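Local coordinates for protein MdbA (Actinomyces oris, PDB 4Z7X) that acts as a thiol-disulfide oxidoreductase, probably part of a disulfide-bond-forming machine linked to sortase-mediated pilus assembly, at residues L59-D64 against P197-K202; L36-W41 against A93-K98; G75-E80 against T215-L220; V107-M112 against G178-L183; T51-A56 against S86-T91. All coordinates share one frame; numbering follows the deposited sequence. Where two conformers were deposited one is given.

Contact 1 of 5, residues L59-D64 against P197-K202; sequences LDIYFD and PTVFFK
Asp-60 and Phe-200 exchange two backbone hydrogen bonds, and Tyr-62 and Thr-198 exchange two more, which zips 59-63 and 198-201 together as antiparallel strands. The straightest runs from Tyr-62 N to Thr-198 O at 2.8 Å, with 170° at the hydrogen. Leu-59 with Phe-201 and Ile-61 with Val-199 form the non-hydrogen-bonded pairs; here CA-H groups take part, and Val-199 CA lies 3.3 Å from Asp-60 O. On the face that carries these four residues, Leu-59 has CG anti to its backbone N (chi1 -178°), and its CD1 meets Val-199 CG1 at 3.8 Å and Phe-201 CB at 4.1 Å. On the other face Tyr-62 CE1 touches Phe-200 CE2 at 3.9 Å, the two side chains crossing at a slant, while Thr-198 O sits at the edge of the tyrosine ring.

Further out, Asp-60 OD1 is hydrogen-bonded to His-95 NE2, and Thr-198 OG1 to Gly-195 O. Pro-197 follows a cis peptide bond and touches Cys-70, probably one of the CxxC redox pair; a cis-proline beside that motif is a hallmark of the thioredoxin fold. Strand 58-63 lies between 198-201 and 91-96 in the sheet, with helix 68-86 packed on Ile-61 and Pro-197, and strand 204-205 beyond 198-201.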
# COMPACT_ATOMS: atom_id res chain seq x y z
N LEU A 59 3.48 3.86 -11.02
CA LEU A 59 3.75 4.71 -9.84
C LEU A 59 3.97 3.78 -8.64
O LEU A 59 3.03 3.09 -8.20
CB LEU A 59 2.58 5.64 -9.55
CG LEU A 59 2.75 6.61 -8.40
CD1 LEU A 59 3.75 7.70 -8.73
CD2 LEU A 59 1.37 7.19 -8.06
N ASP A 60 5.21 3.74 -8.16
CA ASP A 60 5.59 2.87 -7.05
C ASP A 60 5.59 3.72 -5.79
O ASP A 60 6.25 4.78 -5.76
CB ASP A 60 7.05 2.39 -7.24
CG ASP A 60 7.21 1.34 -8.29
OD1 ASP A 60 6.59 0.30 -8.15
OD2 ASP A 60 8.00 1.54 -9.27
N ILE A 61 4.93 3.26 -4.75
CA ILE A 61 4.95 3.89 -3.45
C ILE A 61 5.45 2.89 -2.38
O ILE A 61 4.81 1.88 -2.14
CB ILE A 61 3.56 4.43 -3.02
CG1 ILE A 61 3.02 5.40 -4.12
CG2 ILE A 61 3.69 5.15 -1.70
CD1 ILE A 61 1.62 5.90 -3.89
N TYR A 62 6.59 3.23 -1.81
CA TYR A 62 7.18 2.50 -0.68
C TYR A 62 6.73 3.20 0.60
O TYR A 62 6.92 4.42 0.76
CB TYR A 62 8.72 2.46 -0.75
CG TYR A 62 9.26 1.59 -1.83
CD1 TYR A 62 9.34 2.02 -3.16
CD2 TYR A 62 9.72 0.33 -1.54
CE1 TYR A 62 9.83 1.18 -4.15
CE2 TYR A 62 10.25 -0.50 -2.51
CZ TYR A 62 10.30 -0.08 -3.81
OH TYR A 62 10.80 -0.92 -4.81
N PHE A 63 6.12 2.42 1.49
CA PHE A 63 5.47 3.00 2.67
C PHE A 63 5.56 2.06 3.87
O PHE A 63 5.86 0.87 3.74
CB PHE A 63 4.00 3.27 2.35
CG PHE A 63 3.17 2.02 2.28
CD1 PHE A 63 3.07 1.27 1.12
CD2 PHE A 63 2.61 1.52 3.43
CE1 PHE A 63 2.33 0.10 1.12
CE2 PHE A 63 1.87 0.37 3.44
CZ PHE A 63 1.75 -0.36 2.28
N ASP A 64 5.36 2.66 5.05
CA ASP A 64 5.20 1.94 6.32
C ASP A 64 3.91 2.47 6.97
O ASP A 64 3.74 3.68 7.12
CB ASP A 64 6.42 2.24 7.22
CG ASP A 64 6.43 1.46 8.53
OD1 ASP A 64 5.36 1.04 8.98
OD2 ASP A 64 7.51 1.31 9.15
N PRO A 197 7.84 8.02 2.98
CA PRO A 197 7.66 7.29 1.73
C PRO A 197 8.83 7.49 0.76
O PRO A 197 9.58 8.44 0.89
CB PRO A 197 6.39 7.92 1.15
CG PRO A 197 6.36 9.29 1.70
CD PRO A 197 7.01 9.25 3.04
N THR A 198 8.96 6.56 -0.20
CA THR A 198 9.81 6.74 -1.36
C THR A 198 8.91 6.48 -2.55
O THR A 198 8.17 5.48 -2.56
CB THR A 198 11.05 5.80 -1.38
OG1 THR A 198 11.92 6.10 -0.28
CG2 THR A 198 11.80 5.99 -2.67
N VAL A 199 8.96 7.36 -3.53
CA VAL A 199 8.07 7.27 -4.71
C VAL A 199 8.90 7.26 -5.99
O VAL A 199 9.84 8.05 -6.17
CB VAL A 199 7.08 8.46 -4.68
CG1 VAL A 199 6.16 8.47 -5.89
CG2 VAL A 199 6.21 8.42 -3.41
N PHE A 200 8.53 6.37 -6.91
CA PHE A 200 9.08 6.34 -8.26
C PHE A 200 7.95 6.43 -9.26
O PHE A 200 6.83 5.92 -9.01
CB PHE A 200 9.85 5.04 -8.47
CG PHE A 200 11.03 4.88 -7.58
CD1 PHE A 200 12.28 5.31 -7.99
CD2 PHE A 200 10.91 4.21 -6.36
CE1 PHE A 200 13.37 5.17 -7.17
CE2 PHE A 200 12.00 4.05 -5.53
CZ PHE A 200 13.24 4.53 -5.94
N PHE A 201 8.21 7.09 -10.37
CA PHE A 201 7.27 7.15 -11.49
C PHE A 201 8.02 6.87 -12.76
O PHE A 201 9.01 7.50 -13.06
CB PHE A 201 6.55 8.50 -11.56
CG PHE A 201 5.56 8.55 -12.68
CD1 PHE A 201 4.50 7.68 -12.72
CD2 PHE A 201 5.72 9.44 -13.73
CE1 PHE A 201 3.60 7.69 -13.77
CE2 PHE A 201 4.84 9.45 -14.77
CZ PHE A 201 3.79 8.58 -14.80
N LYS A 202 7.55 5.86 -13.49
CA LYS A 202 8.30 5.33 -14.63
C LYS A 202 9.75 4.99 -14.28
O LYS A 202 10.67 5.22 -15.08
CB LYS A 202 8.27 6.31 -15.79
CG LYS A 202 6.89 6.63 -16.28
CD LYS A 202 6.85 7.79 -17.26
CE LYS A 202 7.23 7.33 -18.65
NZ LYS A 202 7.08 8.40 -19.65

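Contact 2 of 5, residues L36-W41 against A93-K98; sequences LSDASW and ALHPCK
Leu-94 CB sits squarely over one face of the Trp-41 indole, 3.9 Å from the centroid of the six-membered ring, a CH-pi contact to which Leu-94 CD1 adds a touch on CZ2. The His-95 imidazole is covered on one face by Ser-40 CB, 3.7 Å from its centroid, and on the opposite face by the stacked ring of Tyr-62. At the imidazole edge Asp-38 OD2 comes within 3.3 Å of CE1, and a water in the ring plane links ND1 (2.8 Å) to Asp-38 O. NE2 is taken by Asp-60.

The backbones meet as a short antiparallel hydrogen-bonded pair, the shorter and straighter bond running from Leu-94 N to Trp-41 O at 2.9 Å. Before it, 36-39 forms a type I turn, and Asp-38 OD1 closes an Asx turn by accepting Ser-40 N. The same oxygen takes Ser-40 OG at 2.7 Å on its syn lone pair; chi1 of 62°, OG between the backbone N and the carbonyl carbon, turns the hydroxyl to it. Ala-39 O rests 3.2 Å from Pro-96 CD.

An alanine in place of Trp-41 would probably open a gap beside Leu-94 and leave Tyr-43 OH without its indole partner.

Strand 41-43 thereby joins the rim of the sheet next to 91-96. The buried imidazole lies near the carboxylates of Asp-38 and Asp-60, which would probably stabilise positive charge on it; the salt bridge from Asp-38 OD2 to Arg-191 would partly offset this.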
# COMPACT_ATOMS: atom_id res chain seq x y z
N LEU A 36 3.42 -9.80 -5.15
CA LEU A 36 4.55 -10.09 -6.01
C LEU A 36 5.78 -10.50 -5.20
O LEU A 36 5.80 -10.43 -3.97
CB LEU A 36 4.84 -8.88 -6.87
CG LEU A 36 3.74 -8.46 -7.83
CD1 LEU A 36 4.16 -7.22 -8.55
CD2 LEU A 36 3.42 -9.53 -8.83
N SER A 37 6.84 -10.90 -5.92
CA SER A 37 8.02 -11.47 -5.30
C SER A 37 8.80 -10.46 -4.47
O SER A 37 9.66 -10.84 -3.68
CB SER A 37 8.93 -12.08 -6.37
OG SER A 37 9.36 -11.11 -7.29
N ASP A 38 8.49 -9.17 -4.66
CA ASP A 38 9.11 -8.09 -3.86
C ASP A 38 8.21 -7.54 -2.77
O ASP A 38 8.48 -6.48 -2.23
CB ASP A 38 9.64 -6.97 -4.74
CG ASP A 38 8.55 -6.17 -5.40
OD1 ASP A 38 7.37 -6.64 -5.33
OD2 ASP A 38 8.86 -5.11 -6.01
N ALA A 39 7.15 -8.28 -2.45
CA ALA A 39 6.15 -7.91 -1.44
C ALA A 39 5.10 -6.88 -1.88
O ALA A 39 4.21 -6.59 -1.10
CB ALA A 39 6.79 -7.50 -0.12
N SER A 40 5.20 -6.38 -3.12
CA SER A 40 4.29 -5.34 -3.55
C SER A 40 2.98 -5.95 -4.06
O SER A 40 2.89 -7.16 -4.38
CB SER A 40 4.91 -4.45 -4.67
OG SER A 40 5.21 -5.17 -5.87
N TRP A 41 1.97 -5.10 -4.20
CA TRP A 41 0.77 -5.45 -4.92
C TRP A 41 0.36 -4.30 -5.80
O TRP A 41 0.74 -3.16 -5.54
CB TRP A 41 -0.36 -5.91 -4.02
CG TRP A 41 -1.07 -4.91 -3.22
CD1 TRP A 41 -2.29 -4.40 -3.51
CD2 TRP A 41 -0.70 -4.36 -1.93
NE1 TRP A 41 -2.70 -3.58 -2.50
CE2 TRP A 41 -1.75 -3.53 -1.53
CE3 TRP A 41 0.43 -4.45 -1.11
CZ2 TRP A 41 -1.72 -2.84 -0.32
CZ3 TRP A 41 0.46 -3.75 0.09
CH2 TRP A 41 -0.61 -2.97 0.47
N ALA A 93 1.63 0.62 -7.76
CA ALA A 93 2.28 -0.47 -7.06
C ALA A 93 2.62 -0.05 -5.64
O ALA A 93 3.33 0.95 -5.44
CB ALA A 93 3.54 -0.89 -7.80
N LEU A 94 2.07 -0.77 -4.67
CA LEU A 94 2.23 -0.46 -3.25
C LEU A 94 3.24 -1.42 -2.66
O LEU A 94 3.08 -2.61 -2.80
CB LEU A 94 0.91 -0.55 -2.50
CG LEU A 94 -0.15 0.47 -2.93
CD1 LEU A 94 -1.45 0.27 -2.16
CD2 LEU A 94 0.32 1.88 -2.77
N HIS A 95 4.28 -0.86 -2.03
CA HIS A 95 5.41 -1.63 -1.49
C HIS A 95 5.50 -1.43 0.02
O HIS A 95 5.97 -0.39 0.47
CB HIS A 95 6.73 -1.19 -2.10
CG HIS A 95 6.85 -1.32 -3.58
ND1 HIS A 95 7.68 -2.24 -4.19
CD2 HIS A 95 6.29 -0.59 -4.58
CE1 HIS A 95 7.61 -2.08 -5.51
NE2 HIS A 95 6.79 -1.07 -5.77
N PRO A 96 5.06 -2.42 0.82
CA PRO A 96 5.04 -2.27 2.27
C PRO A 96 6.40 -2.58 2.87
O PRO A 96 7.12 -3.42 2.36
CB PRO A 96 4.02 -3.32 2.70
CG PRO A 96 4.23 -4.42 1.72
CD PRO A 96 4.52 -3.73 0.41
N CYS A 97 6.72 -1.90 3.96
CA CYS A 97 7.83 -2.29 4.82
C CYS A 97 7.58 -1.96 6.28
O CYS A 97 6.57 -1.39 6.63
CB CYS A 97 9.13 -1.66 4.30
SG CYS A 97 9.22 0.12 4.59
N LYS A 98 8.52 -2.36 7.13
CA LYS A 98 8.44 -2.12 8.55
C LYS A 98 9.69 -1.35 9.00
O LYS A 98 10.33 -1.68 10.01
CB LYS A 98 8.29 -3.47 9.28
CG LYS A 98 7.93 -3.40 10.76
CD LYS A 98 7.52 -4.78 11.31
CE LYS A 98 7.45 -4.79 12.83
NZ LYS A 98 7.19 -6.13 13.42
O HOH W 1 9.15 -3.87 -2.49

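Contact 3 of 5, residues G75-E80 against T215-L220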
# COMPACT_ATOMS: atom_id res chain seq x y z
N GLY A 75 -3.20 10.71 3.02
CA GLY A 75 -4.31 11.64 3.15
C GLY A 75 -4.36 12.68 2.01
O GLY A 75 -5.41 12.98 1.47
N LEU A 76 -3.21 13.22 1.63
CA LEU A 76 -3.16 14.25 0.62
C LEU A 76 -3.50 13.71 -0.77
O LEU A 76 -4.11 14.40 -1.56
CB LEU A 76 -1.77 14.89 0.61
CG LEU A 76 -1.50 16.04 -0.35
CD1 LEU A 76 -2.47 17.18 -0.05
CD2 LEU A 76 -0.04 16.52 -0.27
N HIS A 77 -2.99 12.53 -1.08
CA HIS A 77 -3.00 12.03 -2.45
C HIS A 77 -4.02 10.95 -2.76
O HIS A 77 -4.15 10.56 -3.92
CB HIS A 77 -1.62 11.53 -2.86
CG HIS A 77 -0.58 12.60 -2.85
ND1 HIS A 77 -0.57 13.65 -3.76
CD2 HIS A 77 0.48 12.82 -2.03
CE1 HIS A 77 0.44 14.45 -3.51
NE2 HIS A 77 1.09 13.98 -2.46
N THR A 78 -4.74 10.45 -1.75
CA THR A 78 -5.66 9.33 -2.02
C THR A 78 -6.68 9.64 -3.11
O THR A 78 -6.95 8.80 -3.96
CB THR A 78 -6.33 8.75 -0.75
OG1 THR A 78 -7.19 7.66 -1.12
CG2 THR A 78 -7.13 9.82 0.02
N GLN A 79 -7.25 10.83 -3.08
CA GLN A 79 -8.29 11.16 -4.05
C GLN A 79 -7.72 11.12 -5.46
O GLN A 79 -8.32 10.51 -6.37
CB GLN A 79 -8.87 12.52 -3.73
CG GLN A 79 -10.05 12.84 -4.60
CD GLN A 79 -11.28 12.00 -4.26
OE1 GLN A 79 -11.46 11.44 -3.14
NE2 GLN A 79 -12.15 11.89 -5.24
N GLU A 80 -6.56 11.73 -5.67
CA GLU A 80 -6.01 11.78 -7.04
C GLU A 80 -5.42 10.44 -7.48
O GLU A 80 -5.44 10.11 -8.65
CB GLU A 80 -4.99 12.91 -7.23
CG GLU A 80 -3.66 12.75 -6.52
CD GLU A 80 -2.64 13.77 -7.00
OE1 GLU A 80 -1.69 14.07 -6.23
OE2 GLU A 80 -2.77 14.28 -8.15
N THR A 215 -3.17 17.69 -6.21
CA THR A 215 -3.13 17.41 -7.64
C THR A 215 -1.72 17.25 -8.17
O THR A 215 -1.51 17.16 -9.40
CB THR A 215 -3.79 18.55 -8.43
OG1 THR A 215 -3.15 19.79 -8.09
CG2 THR A 215 -5.22 18.60 -8.11
N SER A 216 -0.74 17.22 -7.28
CA SER A 216 0.65 17.18 -7.72
C SER A 216 1.06 15.89 -8.44
O SER A 216 1.84 15.95 -9.37
CB SER A 216 1.61 17.56 -6.61
OG SER A 216 1.39 16.79 -5.46
N LEU A 217 0.49 14.73 -8.07
CA LEU A 217 0.80 13.50 -8.81
C LEU A 217 0.16 13.58 -10.20
O LEU A 217 0.76 13.14 -11.18
CB LEU A 217 0.35 12.20 -8.08
CG LEU A 217 1.19 11.89 -6.83
CD1 LEU A 217 0.46 10.86 -6.02
CD2 LEU A 217 2.58 11.39 -7.21
N THR A 218 -1.05 14.10 -10.28
CA THR A 218 -1.71 14.26 -11.57
C THR A 218 -0.90 15.13 -12.54
O THR A 218 -0.71 14.77 -13.71
CB THR A 218 -3.15 14.75 -11.37
OG1 THR A 218 -3.83 13.83 -10.53
CG2 THR A 218 -3.86 14.88 -12.66
N GLU A 219 -0.38 16.22 -12.01
CA GLU A 219 0.49 17.11 -12.79
C GLU A 219 1.75 16.43 -13.28
O GLU A 219 2.13 16.59 -14.44
CB GLU A 219 0.84 18.35 -11.98
CG GLU A 219 -0.39 19.21 -11.69
CD GLU A 219 -0.26 20.10 -10.46
OE1 GLU A 219 0.88 20.30 -9.95
OE2 GLU A 219 -1.30 20.62 -10.00
N LEU A 220 2.37 15.63 -12.41
CA LEU A 220 3.53 14.83 -12.79
C LEU A 220 3.17 13.85 -13.90
O LEU A 220 3.86 13.75 -14.90
CB LEU A 220 4.03 14.08 -11.57
CG LEU A 220 5.13 13.04 -11.82
CD1 LEU A 220 6.36 13.67 -12.48
CD2 LEU A 220 5.49 12.30 -10.55
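Glu-80 points its carboxylate at the first turn of helix 216-222, where both oxygens are engaged twice. OE1 accepts Leu-217 N at 2.9 Å, on the syn side though somewhat out of the carboxylate plane, and His-77 ND1 at 2.7 Å through its anti lone pair. OE2 takes the hydroxyl of Thr-218, OG1 at 2.6 Å, also on its anti lone pair, and Thr-218 N at 2.7 Å from above the plane, 44° out of it. Four donors therefore fix the rotation of this group. Glu-80 has CG between its backbone N and carbonyl carbon (chi1 70°), and the chain is extended beyond CG, long enough to bridge the axes of 75-80 and 216-220, 9.8 Å apart.

His-77 is placed by its neighbours as well. In the conformer given, Ser-216 OG lies at the ring edge, 3.2 Å from CE1, while that hydroxyl is hydrogen-bonded to Thr-213 O; Leu-217 CD1 packs by ND1 at 3.7 Å, and Leu-76 CG covers the centre of one face. Nearby, Thr-215 OG1, just before the helix, donates to Glu-219 OE2 in its first turn.

The contact ties the kinked helix 68-86, whose start carries the probable CxxC of this thioredoxin fold, to the C-terminal helix. With two backbone N-H groups of a helix start, a hydroxyl and the ND1 proton all directed at it, the carboxylate of Glu-80 would probably be held ionised.

Contact 4 of 5, residues V107-M112 against G178-L183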
# COMPACT_ATOMS: atom_id res chain seq x y z
N VAL A 107 0.50 -5.65 12.76
CA VAL A 107 -0.94 -5.79 12.99
C VAL A 107 -1.70 -5.43 11.71
O VAL A 107 -2.54 -6.21 11.22
CB VAL A 107 -1.40 -4.97 14.18
CG1 VAL A 107 -2.91 -5.05 14.35
CG2 VAL A 107 -0.71 -5.45 15.46
N VAL A 108 -1.40 -4.25 11.18
CA VAL A 108 -2.06 -3.80 9.96
C VAL A 108 -1.76 -4.73 8.79
O VAL A 108 -2.69 -5.09 8.05
CB VAL A 108 -1.70 -2.36 9.56
CG1 VAL A 108 -2.45 -1.98 8.29
CG2 VAL A 108 -2.00 -1.38 10.66
N MSE A 109 -0.49 -5.15 8.63
CA MSE A 109 -0.17 -6.03 7.50
C MSE A 109 -0.89 -7.38 7.59
O MSE A 109 -1.29 -7.95 6.59
CB MSE A 109 1.34 -6.17 7.28
CG MSE A 109 1.87 -4.86 6.71
SE MSE A 109 3.77 -4.93 6.29
CE MSE A 109 3.68 -6.26 4.88
N ASN A 110 -1.06 -7.92 8.79
CA ASN A 110 -1.81 -9.15 8.91
C ASN A 110 -3.28 -8.98 8.52
O ASN A 110 -3.84 -9.83 7.84
CB ASN A 110 -1.65 -9.71 10.33
CG ASN A 110 -0.39 -10.54 10.45
OD1 ASN A 110 -0.33 -11.59 9.83
ND2 ASN A 110 0.59 -10.10 11.22
N ALA A 111 -3.89 -7.86 8.91
CA ALA A 111 -5.28 -7.61 8.53
C ALA A 111 -5.36 -7.34 7.01
O ALA A 111 -6.25 -7.84 6.34
CB ALA A 111 -5.86 -6.43 9.29
N MSE A 112 -4.41 -6.58 6.49
CA MSE A 112 -4.36 -6.32 5.04
C MSE A 112 -4.19 -7.59 4.26
O MSE A 112 -4.76 -7.75 3.19
CB MSE A 112 -3.24 -5.33 4.70
CG MSE A 112 -3.13 -5.05 3.18
SE MSE A 112 -4.85 -4.50 2.30
CE MSE A 112 -4.65 -2.61 2.77
N GLY A 178 3.53 -13.01 8.61
CA GLY A 178 4.87 -12.58 9.01
C GLY A 178 5.89 -12.70 7.93
O GLY A 178 6.81 -11.91 7.89
N LYS A 179 5.75 -13.70 7.05
CA LYS A 179 6.68 -13.82 5.92
C LYS A 179 6.57 -12.65 4.96
O LYS A 179 7.57 -12.21 4.35
CB LYS A 179 6.46 -15.12 5.12
CG LYS A 179 6.97 -16.35 5.84
CD LYS A 179 6.64 -17.63 5.06
CE LYS A 179 7.17 -17.66 3.64
NZ LYS A 179 6.77 -18.96 2.99
N TRP A 180 5.38 -12.12 4.83
CA TRP A 180 5.18 -10.97 3.95
C TRP A 180 5.86 -9.73 4.52
O TRP A 180 6.50 -8.97 3.81
CB TRP A 180 3.68 -10.69 3.81
CG TRP A 180 3.32 -9.59 2.86
CD1 TRP A 180 4.00 -9.19 1.77
CD2 TRP A 180 2.17 -8.76 2.94
NE1 TRP A 180 3.33 -8.17 1.13
CE2 TRP A 180 2.19 -7.90 1.83
CE3 TRP A 180 1.09 -8.69 3.81
CZ2 TRP A 180 1.22 -6.94 1.61
CZ3 TRP A 180 0.13 -7.73 3.60
CH2 TRP A 180 0.17 -6.89 2.49
N VAL A 181 5.71 -9.52 5.82
CA VAL A 181 6.37 -8.41 6.52
C VAL A 181 7.89 -8.52 6.32
O VAL A 181 8.56 -7.56 5.93
CB VAL A 181 6.00 -8.41 8.01
CG1 VAL A 181 6.75 -7.35 8.77
CG2 VAL A 181 4.50 -8.28 8.20
N LYS A 182 8.44 -9.72 6.53
CA LYS A 182 9.86 -9.93 6.36
C LYS A 182 10.30 -9.63 4.89
O LYS A 182 11.34 -9.01 4.66
CB LYS A 182 10.24 -11.36 6.81
CG LYS A 182 10.20 -11.52 8.33
CD LYS A 182 10.66 -12.88 8.90
CE LYS A 182 9.53 -13.85 9.24
NZ LYS A 182 8.98 -13.75 10.64
N LEU A 183 9.50 -10.04 3.93
CA LEU A 183 9.86 -9.85 2.52
C LEU A 183 9.86 -8.36 2.17
O LEU A 183 10.72 -7.90 1.40
CB LEU A 183 8.89 -10.61 1.62
CG LEU A 183 9.18 -10.58 0.13
CD1 LEU A 183 10.51 -11.24 -0.22
CD2 LEU A 183 8.07 -11.32 -0.61
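Met-109, a selenomethionine here, lays its terminal methyl CE on the Trp-180 indole, 3.7 Å from the centroid of the six-membered ring. The chain runs straight to the selenium and then bends (chi3 65°), which turns CE over the ring face; the selenium itself stands further from the ring, in a looser Met-aromatic contact. Val-181 fills the hollow beside this arm: its CG2 nestles against Met-109 CB and SE, 3.9 Å from each. The indole is in turn the bump of the other helix. It meets both selenomethionines, Met-109 over a face, with CZ3 also 3.3 Å from Met-109 O, and Met-112 at the edge, whose CG in the conformer given lies in the ring plane 3.8 Å from CH2.

The segments 107-112 and 178-183, on helices 103-118 and 178-190, cross at 118° with axes 9.6 Å apart. Both helices belong to the run between strands 91-96 and 198-201, where plain thioredoxin has a single helix; an all-helical insertion at this point is consistent with a DsbA-like protein. At the far end of the contact Asn-110 approaches Gly-178 loosely and is bound elsewhere, OD1 to Tyr-177 N and ND2 to Ser-106 O and Asp-175 OD1. Trp-180 NE1 reaches Ala-39 O, and Pro-32 and Val-35 also pack on the indole.

An alanine at Trp-180 would probably open a gap beside Met-109 CE and Met-112 CG, free the methyl of Met-109 to turn, and strip Ala-39 O of this donor. Phe-126 and His-127 of helix 123-140 touch the side chain of Met-112.

Contact 5 of 5, residues T51-A56 against S86-T91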
# COMPACT_ATOMS: atom_id res chain seq x y z
N THR A 51 -5.12 -0.82 -26.04
CA THR A 51 -5.88 0.25 -25.33
C THR A 51 -4.96 1.34 -24.77
O THR A 51 -3.78 1.09 -24.44
CB THR A 51 -6.77 -0.30 -24.17
OG1 THR A 51 -5.97 -0.67 -23.03
CG2 THR A 51 -7.56 -1.51 -24.64
N VAL A 52 -5.53 2.55 -24.67
CA VAL A 52 -4.83 3.70 -24.07
C VAL A 52 -4.44 3.33 -22.64
O VAL A 52 -3.34 3.69 -22.18
CB VAL A 52 -5.71 4.98 -24.09
CG1 VAL A 52 -5.02 6.13 -23.36
CG2 VAL A 52 -6.05 5.38 -25.53
N ALA A 53 -5.31 2.57 -21.96
CA ALA A 53 -5.01 2.08 -20.61
C ALA A 53 -3.69 1.31 -20.51
O ALA A 53 -3.09 1.31 -19.44
CB ALA A 53 -6.17 1.23 -20.08
N ALA A 54 -3.22 0.67 -21.60
CA ALA A 54 -1.99 -0.10 -21.56
C ALA A 54 -0.76 0.77 -21.42
O ALA A 54 0.25 0.30 -20.91
CB ALA A 54 -1.86 -0.99 -22.80
N SER A 55 -0.89 2.05 -21.81
CA SER A 55 0.17 3.05 -21.62
C SER A 55 0.34 3.47 -20.18
O SER A 55 1.21 4.33 -19.94
CB SER A 55 -0.09 4.34 -22.47
OG SER A 55 -0.19 4.06 -23.85
N ALA A 56 -0.47 2.94 -19.23
CA ALA A 56 -0.37 3.38 -17.83
C ALA A 56 0.97 3.11 -17.14
O ALA A 56 1.29 1.97 -16.76
CB ALA A 56 -1.49 2.85 -16.99
N SER A 86 -8.91 5.39 -11.95
CA SER A 86 -10.19 5.38 -12.65
C SER A 86 -10.04 5.83 -14.10
O SER A 86 -10.69 5.31 -14.98
CB SER A 86 -11.17 6.26 -11.91
OG SER A 86 -12.44 6.08 -12.43
N ASP A 87 -9.16 6.81 -14.31
CA ASP A 87 -8.87 7.35 -15.65
C ASP A 87 -7.85 6.51 -16.44
O ASP A 87 -7.53 6.83 -17.56
CB ASP A 87 -8.39 8.80 -15.51
CG ASP A 87 -9.50 9.73 -15.05
OD1 ASP A 87 -10.70 9.50 -15.40
OD2 ASP A 87 -9.18 10.72 -14.36
N LYS A 88 -7.38 5.41 -15.84
CA LYS A 88 -6.45 4.48 -16.50
C LYS A 88 -5.14 5.14 -16.90
O LYS A 88 -4.54 4.79 -17.93
CB LYS A 88 -7.12 3.78 -17.70
CG LYS A 88 -8.42 3.09 -17.34
CD LYS A 88 -8.23 2.18 -16.14
CE LYS A 88 -9.19 1.00 -16.06
NZ LYS A 88 -8.62 -0.03 -15.13
N LYS A 89 -4.66 6.06 -16.04
CA LYS A 89 -3.44 6.82 -16.30
C LYS A 89 -2.21 6.32 -15.57
O LYS A 89 -1.10 6.70 -15.91
CB LYS A 89 -3.66 8.29 -15.93
CG LYS A 89 -4.65 8.98 -16.86
CD LYS A 89 -4.67 10.49 -16.70
CE LYS A 89 -5.48 11.14 -17.82
NZ LYS A 89 -4.85 11.06 -19.16
N ILE A 90 -2.39 5.52 -14.52
CA ILE A 90 -1.25 4.89 -13.85
C ILE A 90 -1.52 3.41 -13.57
O ILE A 90 -2.68 2.98 -13.49
CB ILE A 90 -0.91 5.54 -12.49
CG1 ILE A 90 -2.06 5.41 -11.48
CG2 ILE A 90 -0.50 7.00 -12.67
CD1 ILE A 90 -1.68 5.96 -10.10
N THR A 91 -0.44 2.68 -13.38
CA THR A 91 -0.45 1.39 -12.70
C THR A 91 0.13 1.69 -11.30
O THR A 91 1.22 2.19 -11.20
CB THR A 91 0.47 0.42 -13.42
OG1 THR A 91 -0.06 0.16 -14.72
CG2 THR A 91 0.61 -0.86 -12.65
O HOH W 2 -2.85 5.29 -19.95
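Ala-56 and Ala-53 bring the 3-10 turn 52-55 against the connection between helix 68-86 and strand 91-96. This is one end of the beta-alpha-beta unit of the thioredoxin fold: 51-56 leads into strand 58-63, while the connection at 86-91 carries the chain from the intervening helix into the parallel strand next to it. The helix finishes in a Schellman motif, in which Lys-88 takes a positive phi of 61°.

The apolar contacts are made by methyl groups. Ala-53 CB meets Lys-88 CB at 3.6 Å, alkyl against alkyl, beyond which, in the conformer given, the chain bends at chi2 (-51°), setting CD off the extended line. Ala-56 CB rests on backbone instead of side chain: it lies 3.5 Å from Ile-90 C and 3.7 Å from Lys-88 O, so that the methyl sits in the curve of 88-90.

Polar links are few. A water donates to Val-52 O at 2.8 Å and to Lys-88 O at 2.7 Å, joining two carbonyls that could not bond each other directly. Inside the turn, Ala-54 N, Ser-55 N and Ala-56 N bond to the carbonyls of Thr-51, Val-52 and Ala-53, the pattern of a 3-10 helix.

The setting is the surface near the bound sulfonic acid, and Thr-91 packs on Glu-45 of that ligand pocket. The one direct hydrogen bond between the two segments comes from Thr-91, whose OG1 donates to Ala-56 O at 3.0 Å from above the carbonyl plane, 43° out of it.

How the contacts relate
From the N terminus, 36-41 opens the loop that contact 2 closes at 93-98, fixing the edge strand to strand 91-96. Contact 5 lies wholly within that loop, joining the lead-in to strand 58-63 with the exit of helix 68-86. Contact 1 starts inside contact 2 but closes only at 197-202, so it crosses contacts 2 and 5 and adds strand 198-201 to the sheet. Contact 3 crosses contacts 1, 2 and 5, bringing the C-terminal helix to helix 68-86. Contact 4 opens after contacts 2 and 5 have closed and nests within contacts 1 and 3, tying helices together on the side of the molecule opposite contacts 3 and 5.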